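Arsenic responsive repressor ArsR (Corynebacterium glutamicum ATCC 13032, PDB 6J0E) represses transcription until As(III) binds, probably by holding operator DNA through a winged helix-turn-helix fold. Local coordinates at residues 32-37 / 84-89; 41-46 / 78-83; 53-58 / 98-103; 58-63 / 73-78. All blocks are in the same frame, centred on the assembly; numbering follows the deposited sequence.

Interaction 1. Residues 32-37 / 84-89; sequences ADLFKV and AGFLDR
In the winged helix-turn-helix fold of this repressor, helix 28-38 packs against the turn that leads from helix 71-83 into the first wing strand, 87-92. L34 is the first residue to touch. Its CG stands anti to the carbonyl carbon (chi1 -68°), and the CD2 branch does the work. L34 CD2 lies 3.4 Å from the carbonyl oxygen of A84 and 4.0 Å from A84 CB. L34 CD2 also meets the tip of the F86 ring, 3.9 Å from F86 CZ, and the two side chains cross obliquely. The CB of F35 points away, and its ring packs on L108 of helix 102-111. V37, one turn on from L34, splits its two methyls: V37 CG2 rests 4.1 Å from A84 CB, while CG1, anti to the backbone N, goes to F86. G85, with positive phi, ends the preceding helix in a Schellman motif. The chain turns there, and F86 reaches back to helix 28-38. F86 also meets the ring of F105 from helix 102-111. Helix 28-38 meets the F86 ring at its edge, in plane: the backbone O of L34 is 3.8 Å from F86 CZ, and V37 CG1 is 3.7 Å from F86 CE2.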
# COMPACT_ATOMS: atom_id res chain seq x y z
N ALA B 32 8.43 -6.96 1.24
CA ALA B 32 8.76 -6.89 -0.15
C ALA B 32 8.35 -8.14 -0.94
O ALA B 32 7.87 -8.05 -2.06
CB ALA B 32 10.31 -6.70 -0.29
N ASP B 33 8.48 -9.35 -0.32
CA ASP B 33 7.94 -10.51 -0.99
C ASP B 33 6.42 -10.39 -1.18
O ASP B 33 5.98 -10.79 -2.15
CB ASP B 33 8.22 -11.87 -0.26
CG ASP B 33 9.73 -12.13 -0.04
OD1 ASP B 33 10.54 -11.66 -0.84
OD2 ASP B 33 10.06 -12.87 0.97
N LEU B 34 5.70 -9.79 -0.22
CA LEU B 34 4.29 -9.63 -0.45
C LEU B 34 4.00 -8.71 -1.59
O LEU B 34 3.03 -8.85 -2.30
CB LEU B 34 3.61 -9.14 0.88
CG LEU B 34 3.62 -10.19 2.04
CD1 LEU B 34 2.95 -9.55 3.24
CD2 LEU B 34 2.80 -11.40 1.60
N PHE B 35 4.70 -7.53 -1.73
CA PHE B 35 4.44 -6.66 -2.83
C PHE B 35 4.77 -7.32 -4.21
O PHE B 35 4.10 -7.10 -5.20
CB PHE B 35 5.29 -5.35 -2.67
CG PHE B 35 4.82 -4.48 -1.58
CD1 PHE B 35 3.51 -4.13 -1.51
CD2 PHE B 35 5.72 -3.90 -0.67
CE1 PHE B 35 3.12 -3.24 -0.48
CE2 PHE B 35 5.31 -2.97 0.36
CZ PHE B 35 4.02 -2.70 0.41
N LYS B 36 5.76 -8.24 -4.21
CA LYS B 36 6.15 -8.98 -5.38
C LYS B 36 4.99 -9.91 -5.82
O LYS B 36 4.62 -9.88 -7.00
CB LYS B 36 7.50 -9.70 -5.06
CG LYS B 36 7.99 -10.48 -6.21
CD LYS B 36 9.40 -10.96 -5.85
CE LYS B 36 10.22 -11.06 -7.08
NZ LYS B 36 9.56 -12.02 -8.00
N VAL B 37 4.31 -10.50 -4.82
CA VAL B 37 3.17 -11.31 -5.04
C VAL B 37 2.05 -10.48 -5.68
O VAL B 37 1.38 -10.93 -6.54
CB VAL B 37 2.65 -12.00 -3.76
CG1 VAL B 37 1.31 -12.67 -4.03
CG2 VAL B 37 3.61 -13.03 -3.31
N ALA B 84 0.62 -16.82 0.26
CA ALA B 84 1.12 -15.52 0.76
C ALA B 84 0.39 -15.00 1.95
O ALA B 84 0.82 -14.04 2.60
CB ALA B 84 1.22 -14.53 -0.37
N GLY B 85 -0.83 -15.52 2.17
CA GLY B 85 -1.67 -15.13 3.29
C GLY B 85 -2.73 -14.06 2.94
O GLY B 85 -3.43 -13.54 3.84
N PHE B 86 -2.82 -13.62 1.64
CA PHE B 86 -3.86 -12.72 1.25
C PHE B 86 -5.29 -13.29 1.31
O PHE B 86 -6.26 -12.54 1.40
CB PHE B 86 -3.62 -12.15 -0.15
CG PHE B 86 -2.34 -11.29 -0.25
CD1 PHE B 86 -2.23 -10.20 0.59
CD2 PHE B 86 -1.34 -11.60 -1.11
CE1 PHE B 86 -1.05 -9.43 0.55
CE2 PHE B 86 -0.15 -10.84 -1.14
CZ PHE B 86 -0.07 -9.75 -0.38
N LEU B 87 -5.30 -14.62 1.09
CA LEU B 87 -6.63 -15.38 1.00
C LEU B 87 -6.51 -16.56 1.90
O LEU B 87 -5.44 -17.00 2.22
CB LEU B 87 -6.92 -15.97 -0.37
CG LEU B 87 -6.83 -14.96 -1.51
CD1 LEU B 87 -6.91 -15.71 -2.83
CD2 LEU B 87 -7.80 -13.80 -1.47
N ASP B 88 -7.66 -17.10 2.24
CA ASP B 88 -7.55 -18.49 2.80
C ASP B 88 -8.77 -19.19 2.31
O ASP B 88 -9.55 -18.62 1.57
CB ASP B 88 -7.42 -18.57 4.31
CG ASP B 88 -8.56 -18.00 5.03
OD1 ASP B 88 -9.57 -17.63 4.47
OD2 ASP B 88 -8.45 -17.99 6.27
N ARG B 89 -8.81 -20.46 2.65
CA ARG B 89 -9.82 -21.30 2.06
C ARG B 89 -10.89 -21.56 3.15
O ARG B 89 -10.57 -21.82 4.32
CB ARG B 89 -9.17 -22.57 1.57
CG ARG B 89 -8.22 -22.45 0.40
CD ARG B 89 -7.08 -23.46 0.47
NE ARG B 89 -7.58 -24.85 0.36
CZ ARG B 89 -7.78 -25.52 -0.79
NH1 ARG B 89 -7.57 -24.98 -1.97
NH2 ARG B 89 -8.28 -26.76 -0.76

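Interaction 2. Residues 41-46 / 78-83; sequences PVRLRI and LKKMTE
Helix 41-52 crosses helix 71-83 here, in the core of the helix-turn-helix domain. The short segments 41-46 and 78-83 pass 10.8 Å apart, axis to axis, at a signed crossing angle of -75°. M81 fills the middle of the contact. Its chain runs out straight as far as SD and then bends (chi3 -87°), which brings the CE methyl between R43 and I46. M81 CE lies 3.9 Å from R43 CG and 4.0 Å from I46 CD1. The sulfur faces the start of the arginine side chain, with M81 SD 4.0 Å from R43 CB. I46 uses two branches: CD1 touches the methionine methyl, and CG2 meets L78 CD2 at 4.0 Å. L78 CB points away from helix 41-52, but the CD2 branch still reaches it.

R43 crosses M81 obliquely, its chain extended from CG to NE. The aliphatic part lies on the methionine and the guanidinium goes on to K80. K80 CB lies over one face of the guanidinium, and K80 CG is 3.6 Å from R43 NH2. This is packing on the lysine methylenes, since K80 NZ stays 6.1 Å from R43 NH2. The polar end of R43 is held elsewhere: NE bonds to H77 ND1 and NH1 to the carbonyl oxygen of V37. These bonds fix the flat group where the lysine can lie on it. On another side of helix 41-52, R45 NH1 bonds to S28 OG of the second subunit. Helix 41-52 packs across 71-83, second helix of the helix-turn-helix, as in the three-helix core of winged helix-turn-helix domains.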
# COMPACT_ATOMS: atom_id res chain seq x y z
N PRO B 41 -0.82 -8.43 -12.62
CA PRO B 41 -2.15 -7.88 -12.93
C PRO B 41 -3.36 -8.76 -12.74
O PRO B 41 -4.39 -8.27 -12.23
CB PRO B 41 -2.07 -7.51 -14.46
CG PRO B 41 -0.73 -7.94 -14.90
CD PRO B 41 0.03 -8.65 -13.82
N VAL B 42 -3.24 -10.04 -13.10
CA VAL B 42 -4.34 -10.98 -12.95
C VAL B 42 -4.63 -11.08 -11.41
O VAL B 42 -5.78 -11.23 -10.96
CB VAL B 42 -4.07 -12.33 -13.64
CG1 VAL B 42 -5.15 -13.38 -13.32
CG2 VAL B 42 -3.93 -12.14 -15.11
N ARG B 43 -3.56 -11.18 -10.58
CA ARG B 43 -3.78 -11.26 -9.14
C ARG B 43 -4.51 -10.11 -8.59
O ARG B 43 -5.37 -10.22 -7.74
CB ARG B 43 -2.47 -11.44 -8.31
CG ARG B 43 -1.87 -12.81 -8.45
CD ARG B 43 -0.52 -13.00 -7.92
NE ARG B 43 -0.01 -14.20 -8.52
CZ ARG B 43 1.29 -14.45 -8.61
NH1 ARG B 43 2.21 -13.50 -8.28
NH2 ARG B 43 1.65 -15.63 -9.11
N LEU B 44 -4.19 -8.95 -9.06
CA LEU B 44 -4.87 -7.75 -8.59
C LEU B 44 -6.32 -7.73 -8.96
O LEU B 44 -7.16 -7.29 -8.17
CB LEU B 44 -4.20 -6.46 -9.19
CG LEU B 44 -2.89 -6.20 -8.51
CD1 LEU B 44 -2.52 -4.75 -8.97
CD2 LEU B 44 -2.85 -6.22 -7.01
N ARG B 45 -6.59 -8.12 -10.20
CA ARG B 45 -8.01 -8.34 -10.62
C ARG B 45 -8.80 -9.38 -9.86
O ARG B 45 -10.01 -9.16 -9.64
CB ARG B 45 -8.10 -8.62 -12.10
CG ARG B 45 -7.59 -7.45 -12.91
CD ARG B 45 -8.21 -7.27 -14.32
NE ARG B 45 -8.16 -8.50 -15.08
CZ ARG B 45 -7.14 -8.98 -15.78
NH1 ARG B 45 -5.98 -8.39 -15.80
NH2 ARG B 45 -7.27 -10.15 -16.43
N ILE B 46 -8.18 -10.47 -9.50
CA ILE B 46 -8.83 -11.43 -8.65
C ILE B 46 -9.17 -10.70 -7.40
O ILE B 46 -10.32 -10.82 -6.96
CB ILE B 46 -8.03 -12.69 -8.35
CG1 ILE B 46 -7.75 -13.38 -9.64
CG2 ILE B 46 -8.76 -13.47 -7.27
CD1 ILE B 46 -6.94 -14.68 -9.63
N LEU B 78 -4.73 -18.29 -7.26
CA LEU B 78 -5.32 -18.42 -5.99
C LEU B 78 -4.37 -19.12 -5.00
O LEU B 78 -4.35 -18.76 -3.83
CB LEU B 78 -6.63 -19.16 -6.01
CG LEU B 78 -7.71 -18.42 -6.76
CD1 LEU B 78 -8.90 -19.34 -6.85
CD2 LEU B 78 -8.14 -17.20 -5.99
N LYS B 79 -3.67 -20.11 -5.52
CA LYS B 79 -2.78 -20.88 -4.66
C LYS B 79 -1.62 -19.85 -4.18
O LYS B 79 -1.25 -19.87 -3.04
CB LYS B 79 -2.26 -22.10 -5.45
CG LYS B 79 -1.32 -22.94 -4.64
CD LYS B 79 -1.32 -24.32 -5.17
CE LYS B 79 -0.36 -25.15 -4.36
NZ LYS B 79 0.98 -24.69 -4.63
N LYS B 80 -1.06 -19.05 -5.07
CA LYS B 80 0.04 -18.15 -4.72
C LYS B 80 -0.48 -17.10 -3.71
O LYS B 80 0.18 -16.87 -2.74
CB LYS B 80 0.58 -17.49 -5.97
CG LYS B 80 1.24 -18.51 -6.93
CD LYS B 80 2.50 -19.16 -6.36
CE LYS B 80 3.18 -20.00 -7.52
NZ LYS B 80 4.28 -20.68 -6.81
N MET B 81 -1.70 -16.60 -3.87
CA MET B 81 -2.23 -15.64 -2.99
C MET B 81 -2.58 -16.20 -1.59
O MET B 81 -2.43 -15.54 -0.59
CB MET B 81 -3.38 -14.87 -3.58
CG MET B 81 -2.85 -13.93 -4.63
SD MET B 81 -4.30 -13.02 -5.09
CE MET B 81 -4.86 -14.13 -6.30
N THR B 82 -3.06 -17.43 -1.59
CA THR B 82 -3.33 -18.15 -0.33
C THR B 82 -1.94 -18.49 0.41
O THR B 82 -1.95 -18.38 1.55
CB THR B 82 -4.08 -19.43 -0.62
OG1 THR B 82 -5.38 -19.10 -1.16
CG2 THR B 82 -4.29 -20.25 0.62
N GLU B 83 -0.93 -18.91 -0.31
CA GLU B 83 0.34 -19.25 0.35
C GLU B 83 0.87 -17.92 0.95
O GLU B 83 1.63 -17.89 1.95
CB GLU B 83 1.26 -19.86 -0.64
CG GLU B 83 0.84 -21.29 -0.95
CD GLU B 83 1.37 -21.83 -2.22
OE1 GLU B 83 1.16 -23.05 -2.45
OE2 GLU B 83 2.09 -21.17 -2.92

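Interaction 3. Residues 53-58 / 98-103; sequences GGCGPV and HRVRPE. With ARS (arsenic), chain C.
The H98 imidazole has the carbonyl oxygen of V58 at its edge, near the ring plane, and a water lies between H98 ND1 and that oxygen. The R101 guanidinium has the carboxylate of E103 at its edge, in plane, in a salt bridge where helix 102-111 begins. The two segments join in the wing sheet of the winged helix-turn-helix. V58 and H98 form an antiparallel hydrogen-bonded pair. V58 N gives to H98 O at 2.9 Å, and H98 N gives to V58 O at 2.7 Å, nearly straight at 173°. P57 comes just before, its CA making a CA-H...O contact of 3.2 Å with H98 O. P57 CB also rests 4.1 Å from R99 CB. The polar end of R99 goes to D88 on the neighbouring strand 87-92.

Upstream, helix 41-52 ends in a Schellman motif at G54, and a type I' turn runs from G53 to G56. C55, inside this turn, places its sulfur at the arsenic site, which A51 and G54 also line. C15 of the second subunit packs against C55. The C55 sulfur stands anti to its carbonyl carbon (chi1 -74°), beside the arsenic. V100 CG1, in the crowded position between backbone N and carbonyl carbon, lies 3.4 Å from C55 SG.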
# COMPACT_ATOMS: atom_id res chain seq x y z
N GLY B 53 -17.34 -8.15 -4.69
CA GLY B 53 -18.37 -8.96 -4.06
C GLY B 53 -18.53 -8.88 -2.56
O GLY B 53 -18.94 -9.85 -1.89
N GLY B 54 -18.17 -7.77 -1.96
CA GLY B 54 -18.38 -7.64 -0.55
C GLY B 54 -17.43 -8.52 0.26
O GLY B 54 -17.64 -8.64 1.46
N CYS B 55 -16.43 -9.15 -0.39
CA CYS B 55 -15.43 -10.00 0.27
C CYS B 55 -15.94 -11.33 0.79
O CYS B 55 -15.27 -11.99 1.60
CB CYS B 55 -14.72 -9.23 1.42
SG CYS B 55 -13.51 -7.99 0.84
N GLY B 56 -17.06 -11.76 0.28
CA GLY B 56 -17.51 -13.14 0.53
C GLY B 56 -16.64 -14.16 -0.10
O GLY B 56 -15.96 -13.87 -1.04
N PRO B 57 -16.67 -15.38 0.42
CA PRO B 57 -15.97 -16.46 -0.18
C PRO B 57 -16.52 -16.81 -1.52
O PRO B 57 -17.73 -16.83 -1.65
CB PRO B 57 -16.15 -17.60 0.88
CG PRO B 57 -17.37 -17.27 1.58
CD PRO B 57 -17.23 -15.80 1.75
N VAL B 58 -15.66 -17.05 -2.51
CA VAL B 58 -16.06 -17.34 -3.90
C VAL B 58 -15.32 -18.63 -4.33
O VAL B 58 -14.17 -18.84 -3.95
CB VAL B 58 -15.74 -16.07 -4.73
CG1 VAL B 58 -15.92 -16.27 -6.21
CG2 VAL B 58 -16.63 -14.89 -4.27
N HIS B 98 -12.70 -19.42 -1.72
CA HIS B 98 -11.58 -18.57 -1.27
C HIS B 98 -12.08 -17.26 -0.79
O HIS B 98 -12.99 -16.69 -1.38
CB HIS B 98 -10.73 -18.38 -2.50
CG HIS B 98 -9.77 -19.48 -2.68
ND1 HIS B 98 -10.06 -20.57 -3.37
CD2 HIS B 98 -8.50 -19.65 -2.22
CE1 HIS B 98 -9.05 -21.41 -3.37
NE2 HIS B 98 -8.04 -20.83 -2.74
N ARG B 99 -11.53 -16.77 0.34
CA ARG B 99 -11.95 -15.47 0.82
C ARG B 99 -10.71 -14.65 1.18
O ARG B 99 -9.71 -15.11 1.76
CB ARG B 99 -12.86 -15.53 2.02
CG ARG B 99 -12.34 -16.45 3.04
CD ARG B 99 -12.84 -16.05 4.48
NE ARG B 99 -12.04 -16.86 5.37
CZ ARG B 99 -12.28 -17.10 6.65
NH1 ARG B 99 -13.33 -16.58 7.24
NH2 ARG B 99 -11.46 -17.91 7.29
N VAL B 100 -10.83 -13.40 0.85
CA VAL B 100 -9.82 -12.45 1.23
C VAL B 100 -9.69 -12.34 2.76
O VAL B 100 -10.63 -12.39 3.56
CB VAL B 100 -10.03 -11.13 0.55
CG1 VAL B 100 -11.12 -10.39 1.18
CG2 VAL B 100 -8.71 -10.36 0.63
N ARG B 101 -8.47 -12.26 3.18
CA ARG B 101 -8.11 -11.96 4.58
C ARG B 101 -7.69 -10.44 4.67
O ARG B 101 -6.77 -9.97 4.02
CB ARG B 101 -6.99 -12.89 5.00
CG ARG B 101 -7.32 -14.39 5.13
CD ARG B 101 -8.39 -14.75 6.15
NE ARG B 101 -7.97 -14.45 7.53
CZ ARG B 101 -8.17 -15.20 8.61
NH1 ARG B 101 -8.65 -16.41 8.46
NH2 ARG B 101 -7.79 -14.74 9.82
N PRO B 102 -8.35 -9.63 5.46
CA PRO B 102 -8.08 -8.21 5.67
C PRO B 102 -6.79 -7.86 6.37
O PRO B 102 -6.27 -6.75 6.17
CB PRO B 102 -9.24 -7.71 6.47
CG PRO B 102 -10.10 -8.84 6.76
CD PRO B 102 -9.58 -10.09 6.17
N GLU B 103 -6.35 -8.74 7.24
CA GLU B 103 -5.10 -8.55 8.02
C GLU B 103 -3.87 -8.06 7.29
O GLU B 103 -3.35 -7.00 7.68
CB GLU B 103 -4.77 -9.84 8.82
CG GLU B 103 -5.82 -10.15 9.86
CD GLU B 103 -6.83 -11.17 9.34
OE1 GLU B 103 -7.46 -11.88 10.13
OE2 GLU B 103 -6.98 -11.27 8.13
AS ARS C . -14.92 -6.17 0.85
O HOH W 1 -12.17 -21.08 -4.45

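Interaction 4. Residues 58-63 / 73-78; sequences VSVNEL and TISHHL
Helix 71-83, by its place in the helix-turn-helix the probable DNA-recognition helix, packs here on the start of helix 60-67. The two helices are the helix-turn-helix pair itself. I74 is the first contact residue along 73-78. Its CG2, anti to the backbone N, reaches between two residues of the partner helix: I74 CG2 is 4.0 Å from V60 CG1 and 4.0 Å from L63 CB. Beyond the segments, I74 also rests on M67 of helix 60-67 and on L69 in the loop after it.

S75 follows with the closest backbone approach, its CA 6.6 Å from that of V60. Its hydroxyl lies against a methyl, with S75 OG 3.6 Å from V60 CG1. The polar need of that hydroxyl is met within its own helix, by a bond with Q71 NE2.

L78, one turn on from I74, closes the patch with both methyls. L78 CD2 meets L63 CD1 at 4.0 Å, the two leucines crossing obliquely. V60 stands with CG1 anti to the backbone N (chi1 -176°), which sends CG1 to I74 and S75 and CG2 to L78. Its helix is capped at the start by S59, whose OG accepts from E62 N at 3.2 Å. The tightest packing is between L78 CD1 and V60 CG2, only 3.3 Å apart and closer than usual for two methyls.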
# COMPACT_ATOMS: atom_id res chain seq x y z
N VAL B 58 -15.66 -17.05 -2.51
CA VAL B 58 -16.06 -17.34 -3.90
C VAL B 58 -15.32 -18.63 -4.33
O VAL B 58 -14.17 -18.84 -3.95
CB VAL B 58 -15.74 -16.07 -4.73
CG1 VAL B 58 -15.92 -16.27 -6.21
CG2 VAL B 58 -16.63 -14.89 -4.27
N SER B 59 -15.96 -19.49 -5.12
CA SER B 59 -15.28 -20.62 -5.76
C SER B 59 -14.44 -20.27 -7.00
O SER B 59 -14.70 -19.33 -7.71
CB SER B 59 -16.29 -21.68 -6.19
OG SER B 59 -17.04 -21.14 -7.24
N VAL B 60 -13.47 -21.11 -7.27
CA VAL B 60 -12.74 -20.98 -8.54
C VAL B 60 -13.66 -20.92 -9.76
O VAL B 60 -13.45 -20.09 -10.64
CB VAL B 60 -11.70 -22.05 -8.69
CG1 VAL B 60 -10.89 -21.84 -9.96
CG2 VAL B 60 -10.79 -21.99 -7.50
N ASN B 61 -14.68 -21.75 -9.83
CA ASN B 61 -15.66 -21.78 -10.96
C ASN B 61 -16.32 -20.45 -11.17
O ASN B 61 -16.43 -19.99 -12.28
CB ASN B 61 -16.79 -22.76 -10.80
CG ASN B 61 -16.46 -24.05 -11.39
OD1 ASN B 61 -15.28 -24.40 -11.46
ND2 ASN B 61 -17.48 -24.78 -11.82
N GLU B 62 -16.67 -19.79 -10.08
CA GLU B 62 -17.32 -18.50 -10.19
C GLU B 62 -16.31 -17.45 -10.70
O GLU B 62 -16.63 -16.58 -11.55
CB GLU B 62 -17.91 -18.13 -8.83
CG GLU B 62 -18.65 -16.78 -8.83
CD GLU B 62 -19.35 -16.38 -7.49
OE1 GLU B 62 -19.43 -17.15 -6.48
OE2 GLU B 62 -19.82 -15.22 -7.43
N LEU B 63 -15.06 -17.55 -10.27
CA LEU B 63 -14.11 -16.52 -10.67
C LEU B 63 -13.73 -16.75 -12.15
O LEU B 63 -13.43 -15.82 -12.87
CB LEU B 63 -12.74 -16.51 -9.82
CG LEU B 63 -12.87 -15.86 -8.44
CD1 LEU B 63 -11.63 -16.37 -7.66
CD2 LEU B 63 -13.01 -14.34 -8.68
N THR B 73 -5.48 -21.34 -14.71
CA THR B 73 -4.88 -20.03 -14.49
C THR B 73 -5.29 -19.46 -13.15
O THR B 73 -4.41 -19.03 -12.33
CB THR B 73 -5.23 -19.04 -15.60
OG1 THR B 73 -4.47 -19.45 -16.70
CG2 THR B 73 -4.76 -17.69 -15.36
N ILE B 74 -6.62 -19.38 -12.95
CA ILE B 74 -7.11 -18.83 -11.72
C ILE B 74 -6.67 -19.67 -10.52
O ILE B 74 -6.30 -19.17 -9.47
CB ILE B 74 -8.63 -18.78 -11.67
CG1 ILE B 74 -9.21 -17.82 -12.76
CG2 ILE B 74 -9.15 -18.31 -10.33
CD1 ILE B 74 -8.94 -16.36 -12.63
N SER B 75 -6.73 -21.01 -10.65
CA SER B 75 -6.31 -21.84 -9.55
C SER B 75 -4.83 -21.58 -9.19
O SER B 75 -4.53 -21.63 -8.04
CB SER B 75 -6.48 -23.34 -9.81
OG SER B 75 -7.83 -23.62 -9.67
N HIS B 76 -3.98 -21.32 -10.19
CA HIS B 76 -2.53 -21.10 -9.91
C HIS B 76 -2.42 -19.81 -9.02
O HIS B 76 -1.69 -19.74 -8.03
CB HIS B 76 -1.78 -20.91 -11.21
CG HIS B 76 -0.39 -20.39 -11.03
ND1 HIS B 76 0.66 -21.25 -10.83
CD2 HIS B 76 0.12 -19.15 -11.10
CE1 HIS B 76 1.78 -20.54 -10.74
NE2 HIS B 76 1.47 -19.27 -10.93
N HIS B 77 -3.14 -18.80 -9.43
CA HIS B 77 -3.08 -17.44 -8.82
C HIS B 77 -3.65 -17.54 -7.41
O HIS B 77 -3.10 -16.95 -6.50
CB HIS B 77 -3.74 -16.41 -9.64
CG HIS B 77 -2.94 -16.01 -10.85
ND1 HIS B 77 -1.62 -15.59 -10.76
CD2 HIS B 77 -3.27 -15.94 -12.16
CE1 HIS B 77 -1.15 -15.40 -11.98
NE2 HIS B 77 -2.16 -15.51 -12.84
N LEU B 78 -4.73 -18.29 -7.26
CA LEU B 78 -5.32 -18.42 -5.99
C LEU B 78 -4.37 -19.12 -5.00
O LEU B 78 -4.35 -18.76 -3.83
CB LEU B 78 -6.63 -19.16 -6.01
CG LEU B 78 -7.71 -18.42 -6.76
CD1 LEU B 78 -8.90 -19.34 -6.85
CD2 LEU B 78 -8.14 -17.20 -5.99

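Overall arrangement
From the N terminus, helix 28-38 opens the loop that interaction 1 closes where the chain enters strand 87-92. Interaction 2 is nested inside that loop and joins helix 41-52 to helix 71-83. Interaction 4 is nested deeper, inside the loops of interactions 1, 2 and 3, and pairs the two helices of the helix-turn-helix. L78 serves both interaction 2 and interaction 4. Interaction 3 crosses interactions 1 and 2 along the chain, tying the arsenic-site loop to the wing strand 95-100; V58 links it to interaction 4. Salt bridges from D88 to R99 and R101 connect 1 with 3. Interactions 1, 2 and 3 also touch the second subunit.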